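Local coordinates for protein yeast Cdc13 OB4 (Candida glabrata, PDB 3RMH) that pairs with a second copy of itself through this OB-fold domain of a yeast telomere protein, and as a whole probably binds DNA, at residues Val104-Ser109 with Ile115-Ile120; Gln79-Asp84 with Asp90-Leu95. The protein carries 2 engineered substitutions. All blocks are in the same frame, centred on the assembly; numbering follows the deposited sequence.

Contact 1 of 2, residues Val104-Ser109 with Ile115-Ile120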
ATOM      1  N   VAL B 104     -11.069  -3.610 -12.222  1.00 18.78           N
ATOM      2  CA  VAL B 104      -9.766  -2.979 -12.036  1.00 14.59           C
ATOM      3  C   VAL B 104      -8.749  -3.416 -13.101  1.00 21.49           C
ATOM      4  O   VAL B 104      -8.906  -4.458 -13.728  1.00 21.13           O
ATOM      5  CB  VAL B 104      -9.197  -3.230 -10.616  1.00 22.86           C
ATOM      6  CG1 VAL B 104     -10.183  -2.734  -9.545  1.00 22.37           C
ATOM      7  CG2 VAL B 104      -8.893  -4.708 -10.395  1.00 24.15           C
ATOM      8  N   PHE B 105      -7.716  -2.598 -13.288  1.00 21.16           N
ATOM      9  CA  PHE B 105      -6.634  -2.904 -14.212  1.00 25.35           C
ATOM     10  C   PHE B 105      -5.321  -2.345 -13.658  1.00 23.98           C
ATOM     11  O   PHE B 105      -5.330  -1.491 -12.763  1.00 22.27           O
ATOM     12  CB  PHE B 105      -6.941  -2.350 -15.619  1.00 25.09           C
ATOM     13  CG  PHE B 105      -6.846  -0.852 -15.714  1.00 29.86           C
ATOM     14  CD1 PHE B 105      -5.766  -0.250 -16.352  1.00 41.44           C
ATOM     15  CD2 PHE B 105      -7.806  -0.046 -15.137  1.00 32.08           C
ATOM     16  CE1 PHE B 105      -5.671   1.131 -16.423  1.00 45.10           C
ATOM     17  CE2 PHE B 105      -7.709   1.333 -15.198  1.00 31.87           C
ATOM     18  CZ  PHE B 105      -6.654   1.920 -15.842  1.00 38.48           C
ATOM     19  N   GLN B 106      -4.201  -2.842 -14.171  1.00 23.46           N
ATOM     20  CA  GLN B 106      -2.879  -2.348 -13.774  1.00 26.29           C
ATOM     21  C   GLN B 106      -2.530  -1.070 -14.503  1.00 31.16           C
ATOM     22  O   GLN B 106      -2.430  -1.039 -15.740  1.00 27.58           O
ATOM     23  CB  GLN B 106      -1.779  -3.365 -14.070  1.00 26.64           C
ATOM     24  CG  GLN B 106      -1.837  -4.640 -13.269  1.00 32.49           C
ATOM     25  CD  GLN B 106      -1.182  -5.785 -14.000  1.00 33.90           C
ATOM     26  OE1 GLN B 106      -1.547  -6.092 -15.131  1.00 37.90           O
ATOM     27  NE2 GLN B 106      -0.208  -6.418 -13.365  1.00 27.51           N
ATOM     28  N   ARG B 107      -2.313  -0.014 -13.738  1.00 29.84           N
ATOM     29  CA  ARG B 107      -1.885   1.240 -14.329  1.00 40.27           C
ATOM     30  C   ARG B 107      -0.386   1.430 -14.065  1.00 40.37           C
ATOM     31  O   ARG B 107       0.070   1.394 -12.916  1.00 38.57           O
ATOM     32  CB  ARG B 107      -2.688   2.404 -13.759  1.00 39.43           C
ATOM     33  CG  ARG B 107      -2.349   3.740 -14.373  1.00 49.00           C
ATOM     34  CD  ARG B 107      -3.174   4.844 -13.747  1.00 60.02           C
ATOM     35  NE  ARG B 107      -4.603   4.626 -13.941  1.00 69.71           N
ATOM     36  CZ  ARG B 107      -5.283   5.047 -15.003  1.00 81.47           C
ATOM     37  NH1 ARG B 107      -4.659   5.710 -15.969  1.00 84.79           N
ATOM     38  NH2 ARG B 107      -6.586   4.812 -15.101  1.00 81.82           N
ATOM     39  N   PRO B 108       0.387   1.608 -15.132  1.00 49.81           N
ATOM     40  CA  PRO B 108       1.825   1.847 -14.995  1.00 59.90           C
ATOM     41  C   PRO B 108       2.091   3.317 -14.705  1.00 69.23           C
ATOM     42  O   PRO B 108       1.376   4.178 -15.220  1.00 72.65           O
ATOM     43  CB  PRO B 108       2.351   1.508 -16.388  1.00 57.07           C
ATOM     44  CG  PRO B 108       1.236   1.932 -17.289  1.00 53.14           C
ATOM     45  CD  PRO B 108      -0.048   1.637 -16.541  1.00 49.46           C
ATOM     46  N   SER B 109       3.107   3.604 -13.899  1.00 71.27           N
ATOM     47  CA  SER B 109       3.485   4.984 -13.629  1.00 70.49           C
ATOM     48  C   SER B 109       4.757   5.352 -14.386  1.00 67.61           C
ATOM     49  O   SER B 109       5.424   4.483 -14.948  1.00 62.07           O
ATOM     50  CB  SER B 109       3.663   5.204 -12.127  1.00 73.20           C
ATOM     51  OG  SER B 109       4.473   4.193 -11.559  1.00 78.28           O
ATOM     52  N   ILE B 115       3.670  -0.886  -9.979  1.00 26.13           N
ATOM     53  CA  ILE B 115       2.372  -1.159 -10.585  1.00 25.85           C
ATOM     54  C   ILE B 115       1.289  -0.722  -9.603  1.00 22.24           C
ATOM     55  O   ILE B 115       1.347  -1.048  -8.421  1.00 25.72           O
ATOM     56  CB  ILE B 115       2.212  -2.644 -10.949  1.00 31.54           C
ATOM     57  CG1 ILE B 115       3.030  -2.952 -12.202  1.00 35.66           C
ATOM     58  CG2 ILE B 115       0.726  -2.986 -11.194  1.00 31.31           C
ATOM     59  CD1 ILE B 115       3.196  -4.430 -12.475  1.00 43.25           C
ATOM     60  N   ARG B 116       0.317   0.043 -10.081  1.00 22.61           N
ATOM     61  CA  ARG B 116      -0.815   0.398  -9.226  1.00 26.39           C
ATOM     62  C   ARG B 116      -2.110  -0.041  -9.884  1.00 24.93           C
ATOM     63  O   ARG B 116      -2.289   0.141 -11.084  1.00 30.31           O
ATOM     64  CB  ARG B 116      -0.848   1.903  -8.946  1.00 28.76           C
ATOM     65  CG  ARG B 116       0.286   2.389  -8.050  1.00 32.39           C
ATOM     66  CD  ARG B 116       0.267   3.900  -7.901  1.00 41.48           C
ATOM     67  NE  ARG B 116       1.365   4.385  -7.062  1.00 47.96           N
ATOM     68  CZ  ARG B 116       2.620   4.531  -7.482  1.00 46.56           C
ATOM     69  NH1 ARG B 116       2.944   4.212  -8.728  1.00 40.25           N
ATOM     70  NH2 ARG B 116       3.557   4.981  -6.655  1.00 46.97           N
ATOM     71  N   TRP B 117      -3.001  -0.620  -9.089  1.00 19.95           N
ATOM     72  CA  TRP B 117      -4.308  -1.048  -9.561  1.00 20.28           C
ATOM     73  C   TRP B 117      -5.274   0.135  -9.510  1.00 24.92           C
ATOM     74  O   TRP B 117      -5.251   0.945  -8.573  1.00 26.04           O
ATOM     75  CB  TRP B 117      -4.811  -2.219  -8.697  1.00 20.81           C
ATOM     76  CG  TRP B 117      -4.011  -3.455  -8.980  1.00 28.04           C
ATOM     77  CD1 TRP B 117      -2.833  -3.835  -8.385  1.00 32.36           C
ATOM     78  CD2 TRP B 117      -4.296  -4.449  -9.986  1.00 29.86           C
ATOM     79  NE1 TRP B 117      -2.383  -5.017  -8.947  1.00 33.77           N
ATOM     80  CE2 TRP B 117      -3.242  -5.402  -9.918  1.00 34.08           C
ATOM     81  CE3 TRP B 117      -5.320  -4.615 -10.909  1.00 31.58           C
ATOM     82  CZ2 TRP B 117      -3.227  -6.526 -10.759  1.00 23.02           C
ATOM     83  CZ3 TRP B 117      -5.281  -5.721 -11.747  1.00 30.50           C
ATOM     84  CH2 TRP B 117      -4.251  -6.668 -11.659  1.00 24.74           C
ATOM     85  N   SER B 118      -6.129   0.226 -10.517  1.00 24.78           N
ATOM     86  CA  SER B 118      -7.001   1.378 -10.671  1.00 25.76           C
ATOM     87  C   SER B 118      -8.349   0.859 -11.143  1.00 19.26           C
ATOM     88  O   SER B 118      -8.394  -0.143 -11.840  1.00 23.38           O
ATOM     89  CB  SER B 118      -6.407   2.301 -11.737  1.00 34.18           C
ATOM     90  OG  SER B 118      -6.912   3.615 -11.623  1.00 43.57           O
ATOM     91  N   PRO B 119      -9.444   1.531 -10.764  1.00 20.29           N
ATOM     92  CA  PRO B 119     -10.768   1.071 -11.182  1.00 24.82           C
ATOM     93  C   PRO B 119     -11.284   1.759 -12.443  1.00 28.35           C
ATOM     94  O   PRO B 119     -10.878   2.875 -12.765  1.00 29.10           O
ATOM     95  CB  PRO B 119     -11.647   1.446  -9.985  1.00 22.60           C
ATOM     96  CG  PRO B 119     -11.031   2.718  -9.475  1.00 27.43           C
ATOM     97  CD  PRO B 119      -9.525   2.602  -9.753  1.00 21.25           C
ATOM     98  N   ILE B 120     -12.206   1.103 -13.136  1.00 28.03           N
ATOM     99  CA  ILE B 120     -12.743   1.626 -14.383  1.00 28.79           C
ATOM    100  C   ILE B 120     -14.189   2.064 -14.237  1.00 30.11           C
ATOM    101  O   ILE B 120     -15.007   1.297 -13.758  1.00 30.99           O
ATOM    102  CB  ILE B 120     -12.711   0.543 -15.469  1.00 33.81           C
ATOM    103  CG1 ILE B 120     -11.268   0.111 -15.724  1.00 37.43           C
ATOM    104  CG2 ILE B 120     -13.382   1.047 -16.746  1.00 43.23           C
ATOM    105  CD1 ILE B 120     -11.150  -1.248 -16.363  1.00 48.12           C
TER
HETATM  106  O   HOH W   1       0.317  -6.495 -10.109  1.00 31.36           O
HETATM  107  O   HOH W   2       1.306   3.208 -11.260  1.00 44.93           O
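Q106 and W117 form a non-hydrogen-bonded antiparallel pair, and CG of the glutamine lies over one face of the indole, 3.6 Å from the centroid of the W117 six-membered ring and 18° off its normal, a CH-pi contact. The two side chains run alongside each other, with the amide plane turned 19° from the ring plane. The amide is held by backbone atoms of H24 and T26, fixing its rotation. V104 CG2 packs 3.6 Å from W117 CE3. On the other face, F105 CD2 meets I120 CG1 at 3.5 Å.

Paired backbone bonds join F105 to S118 and R107 to R116. The shortest is R107 N to R116 O, 2.7 Å.

The R107 and R116 side chains make looser contacts. The R107 chain bends at chi3 (-60°), and its NE reaches S118 OG in a weak 3.4 Å bond; that hydroxyl also bonds Y71 O. Near the turn, a water links R107 O to R116 NH1. R116 NH1 also weakly bonds OG of the poorly ordered S109, itself bonded to D112 O.

This is the hairpin of strands 99-108 and 115-119 in the OB-fold dimerization domain. Strand 28-42 pairs with the first; W117 and P119 pack on strand 68-73, where W117 also bonds Y71 through the backbone. I115 makes backbone hydrogen bonds to the second subunit; P108 and I115 pack on its Y61 and W117 on its P64.

Contact 2 of 2, residues Gln79-Asp84 with Asp90-Leu95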
ATOM      1  N   GLN B  79     -12.558  13.863 -10.001  1.00 37.85           N
ATOM      2  CA  GLN B  79     -13.799  14.538 -10.356  1.00 39.53           C
ATOM      3  C   GLN B  79     -14.760  13.605 -11.084  1.00 35.16           C
ATOM      4  O   GLN B  79     -15.965  13.651 -10.853  1.00 40.51           O
ATOM      5  CB  GLN B  79     -13.531  15.805 -11.173  1.00 51.36           C
ATOM      6  CG  GLN B  79     -12.922  16.928 -10.345  1.00 65.35           C
ATOM      7  CD  GLN B  79     -13.762  17.265  -9.121  1.00 67.81           C
ATOM      8  OE1 GLN B  79     -14.941  17.604  -9.236  1.00 63.44           O
ATOM      9  NE2 GLN B  79     -13.158  17.163  -7.938  1.00 62.64           N
ATOM     10  N   ASN B  80     -14.240  12.751 -11.956  1.00 36.55           N
ATOM     11  CA  ASN B  80     -15.106  11.774 -12.613  1.00 31.94           C
ATOM     12  C   ASN B  80     -15.724  10.844 -11.577  1.00 25.47           C
ATOM     13  O   ASN B  80     -16.904  10.488 -11.664  1.00 31.95           O
ATOM     14  CB  ASN B  80     -14.338  10.963 -13.663  1.00 41.40           C
ATOM     15  CG  ASN B  80     -13.844  11.819 -14.821  1.00 49.98           C
ATOM     16  OD1 ASN B  80     -14.375  12.895 -15.081  1.00 44.96           O
ATOM     17  ND2 ASN B  80     -12.820  11.335 -15.524  1.00 45.81           N
ATOM     18  N   PHE B  81     -14.933  10.446 -10.590  1.00 29.59           N
ATOM     19  CA  PHE B  81     -15.450   9.597  -9.520  1.00 26.81           C
ATOM     20  C   PHE B  81     -16.554  10.284  -8.711  1.00 36.28           C
ATOM     21  O   PHE B  81     -17.563   9.664  -8.378  1.00 29.95           O
ATOM     22  CB  PHE B  81     -14.331   9.130  -8.583  1.00 24.76           C
ATOM     23  CG  PHE B  81     -14.841   8.403  -7.353  1.00 25.09           C
ATOM     24  CD1 PHE B  81     -15.051   9.078  -6.160  1.00 27.62           C
ATOM     25  CD2 PHE B  81     -15.124   7.048  -7.402  1.00 23.41           C
ATOM     26  CE1 PHE B  81     -15.530   8.413  -5.037  1.00 27.64           C
ATOM     27  CE2 PHE B  81     -15.592   6.375  -6.281  1.00 23.78           C
ATOM     28  CZ  PHE B  81     -15.794   7.055  -5.094  1.00 23.43           C
ATOM     29  N   LEU B  82     -16.371  11.563  -8.398  1.00 33.06           N
ATOM     30  CA  LEU B  82     -17.324  12.275  -7.541  1.00 27.57           C
ATOM     31  C   LEU B  82     -18.585  12.737  -8.264  1.00 35.87           C
ATOM     32  O   LEU B  82     -19.681  12.706  -7.701  1.00 41.79           O
ATOM     33  CB  LEU B  82     -16.661  13.498  -6.904  1.00 35.00           C
ATOM     34  CG  LEU B  82     -15.431  13.293  -6.019  1.00 39.32           C
ATOM     35  CD1 LEU B  82     -14.699  14.618  -5.838  1.00 43.13           C
ATOM     36  CD2 LEU B  82     -15.798  12.670  -4.666  1.00 34.85           C
ATOM     37  N   GLY B  83     -18.436  13.195  -9.501  1.00 40.67           N
ATOM     38  CA  GLY B  83     -19.542  13.867 -10.158  1.00 41.67           C
ATOM     39  C   GLY B  83     -19.899  15.128  -9.385  1.00 52.11           C
ATOM     40  O   GLY B  83     -19.021  15.937  -9.078  1.00 52.68           O
ATOM     41  N   ASP B  84     -21.180  15.288  -9.052  1.00 57.92           N
ATOM     42  CA  ASP B  84     -21.669  16.478  -8.352  1.00 71.19           C
ATOM     43  C   ASP B  84     -21.624  16.316  -6.837  1.00 71.16           C
ATOM     44  O   ASP B  84     -22.535  16.751  -6.133  1.00 80.45           O
ATOM     45  CB  ASP B  84     -23.110  16.794  -8.765  1.00 81.42           C
ATOM     46  CG  ASP B  84     -23.203  17.423 -10.140  1.00 96.19           C
ATOM     47  OD1 ASP B  84     -22.369  18.297 -10.457  1.00101.16           O
ATOM     48  OD2 ASP B  84     -24.119  17.046 -10.903  1.00102.94           O
ATOM     49  N   ASP B  90     -16.926  11.223   4.653  1.00 40.13           N
ATOM     50  CA  ASP B  90     -18.269  10.761   4.978  1.00 47.81           C
ATOM     51  C   ASP B  90     -18.928  10.001   3.829  1.00 47.20           C
ATOM     52  O   ASP B  90     -19.748   9.114   4.061  1.00 39.00           O
ATOM     53  CB  ASP B  90     -19.151  11.930   5.421  1.00 58.20           C
ATOM     54  CG  ASP B  90     -18.561  12.688   6.600  1.00 76.49           C
ATOM     55  OD1 ASP B  90     -17.846  12.065   7.419  1.00 79.04           O
ATOM     56  OD2 ASP B  90     -18.805  13.909   6.705  1.00 83.51           O
ATOM     57  N   ILE B  91     -18.586  10.336   2.588  1.00 43.87           N
ATOM     58  CA  ILE B  91     -19.235   9.650   1.471  1.00 37.07           C
ATOM     59  C   ILE B  91     -18.847   8.178   1.413  1.00 32.30           C
ATOM     60  O   ILE B  91     -19.563   7.371   0.829  1.00 31.78           O
ATOM     61  CB  ILE B  91     -18.971  10.314   0.102  1.00 33.46           C
ATOM     62  CG1 ILE B  91     -17.518  10.108  -0.338  1.00 29.22           C
ATOM     63  CG2 ILE B  91     -19.403  11.783   0.114  1.00 39.10           C
ATOM     64  CD1 ILE B  91     -17.223  10.656  -1.723  1.00 29.90           C
ATOM     65  N   PHE B  92     -17.718   7.821   2.022  1.00 28.85           N
ATOM     66  CA  PHE B  92     -17.283   6.427   2.010  1.00 26.29           C
ATOM     67  C   PHE B  92     -17.873   5.559   3.133  1.00 27.20           C
ATOM     68  O   PHE B  92     -17.890   4.330   3.042  1.00 26.03           O
ATOM     69  CB  PHE B  92     -15.756   6.351   1.991  1.00 25.22           C
ATOM     70  CG  PHE B  92     -15.155   7.012   0.779  1.00 26.92           C
ATOM     71  CD1 PHE B  92     -15.141   6.361  -0.446  1.00 25.61           C
ATOM     72  CD2 PHE B  92     -14.641   8.292   0.858  1.00 30.39           C
ATOM     73  CE1 PHE B  92     -14.606   6.967  -1.562  1.00 30.84           C
ATOM     74  CE2 PHE B  92     -14.102   8.904  -0.263  1.00 32.26           C
ATOM     75  CZ  PHE B  92     -14.084   8.239  -1.468  1.00 31.20           C
ATOM     76  N   THR B  93     -18.374   6.196   4.180  1.00 26.33           N
ATOM     77  CA  THR B  93     -18.870   5.454   5.350  1.00 27.58           C
ATOM     78  C   THR B  93     -19.832   4.296   5.053  1.00 35.27           C
ATOM     79  O   THR B  93     -19.679   3.208   5.614  1.00 33.58           O
ATOM     80  CB  THR B  93     -19.499   6.408   6.371  1.00 37.23           C
ATOM     81  OG1 THR B  93     -18.485   7.307   6.836  1.00 41.87           O
ATOM     82  CG2 THR B  93     -20.084   5.628   7.546  1.00 41.89           C
ATOM     83  N   PRO B  94     -20.832   4.519   4.176  1.00 36.26           N
ATOM     84  CA  PRO B  94     -21.773   3.428   3.895  1.00 35.89           C
ATOM     85  C   PRO B  94     -21.145   2.248   3.158  1.00 31.65           C
ATOM     86  O   PRO B  94     -21.743   1.179   3.100  1.00 35.45           O
ATOM     87  CB  PRO B  94     -22.843   4.097   3.014  1.00 40.68           C
ATOM     88  CG  PRO B  94     -22.711   5.565   3.296  1.00 41.68           C
ATOM     89  CD  PRO B  94     -21.232   5.768   3.503  1.00 34.01           C
ATOM     90  N   LEU B  95     -19.952   2.432   2.602  1.00 23.40           N
ATOM     91  CA  LEU B  95     -19.324   1.369   1.812  1.00 28.31           C
ATOM     92  C   LEU B  95     -18.412   0.430   2.632  1.00 38.83           C
ATOM     93  O   LEU B  95     -18.043  -0.651   2.165  1.00 30.90           O
ATOM     94  CB  LEU B  95     -18.548   1.988   0.646  1.00 30.96           C
ATOM     95  CG  LEU B  95     -19.335   3.046  -0.145  1.00 34.71           C
ATOM     96  CD1 LEU B  95     -18.462   3.709  -1.233  1.00 31.11           C
ATOM     97  CD2 LEU B  95     -20.622   2.473  -0.735  1.00 40.60           C
TER
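The C-terminal end of helix 75-82 faces the loop that leads to strand 99-108, and apolar side chains meet between them. F81 and F92 point at each other, with only their rims in contact. F81 CZ is 3.7 Å from F92 CE1. The ring planes are 11° apart, but the centroids are 5.9 Å apart and neither ring covers the other's face. F81 reaches across because its CG is anti to the backbone N (chi1 172°).

I91 packs beside this pair. Its CD1 lies 3.8 Å from L82 CD2, where the two side chains run roughly perpendicular. The same methyl sits at the edge of the F81 ring, 4.3 Å from CE1 of F81. I91 CG1 lies over one face of its neighbour F92.

Helix 75-82 sits between strands 68-73 and 99-108, consistent with the helix that caps the barrel in OB folds, and the cluster is part of the hydrophobic core. F81 and F92 both touch I47 of strand 46-52, and F92 also rests on V39 and I41 of strand 28-42. F81 packs on I124 of helix 124-134. The helix 75-82 ends at G83, whose phi is positive (62°); G83 N still bonds Q79 O at 2.9 Å. In the facing loop, L95 N bonds F92 O at 2.8 Å within a short 3-10 turn.

Overall arrangement
After strand 9-11 and helix 16-19 come strands 28-42, 46-52 and 68-73, and then helix 75-82. Contact 2 closes the loop that leaves this helix, bringing residues 90-95 back to its last turn. The chain then enters strand 99-108, and contact 1 closes the hairpin to strand 115-119. The two contacts are in series, neither nested nor crossed. Their centres are 19 Å apart, and their nearest atoms are about 6 Å apart without touching. Strand 28-42 serves both: it pairs with strand 99-108 and also lies under F92. Contact 1 reaches the second subunit, whereas contact 2 stays within its own chain, beside helix 124-134.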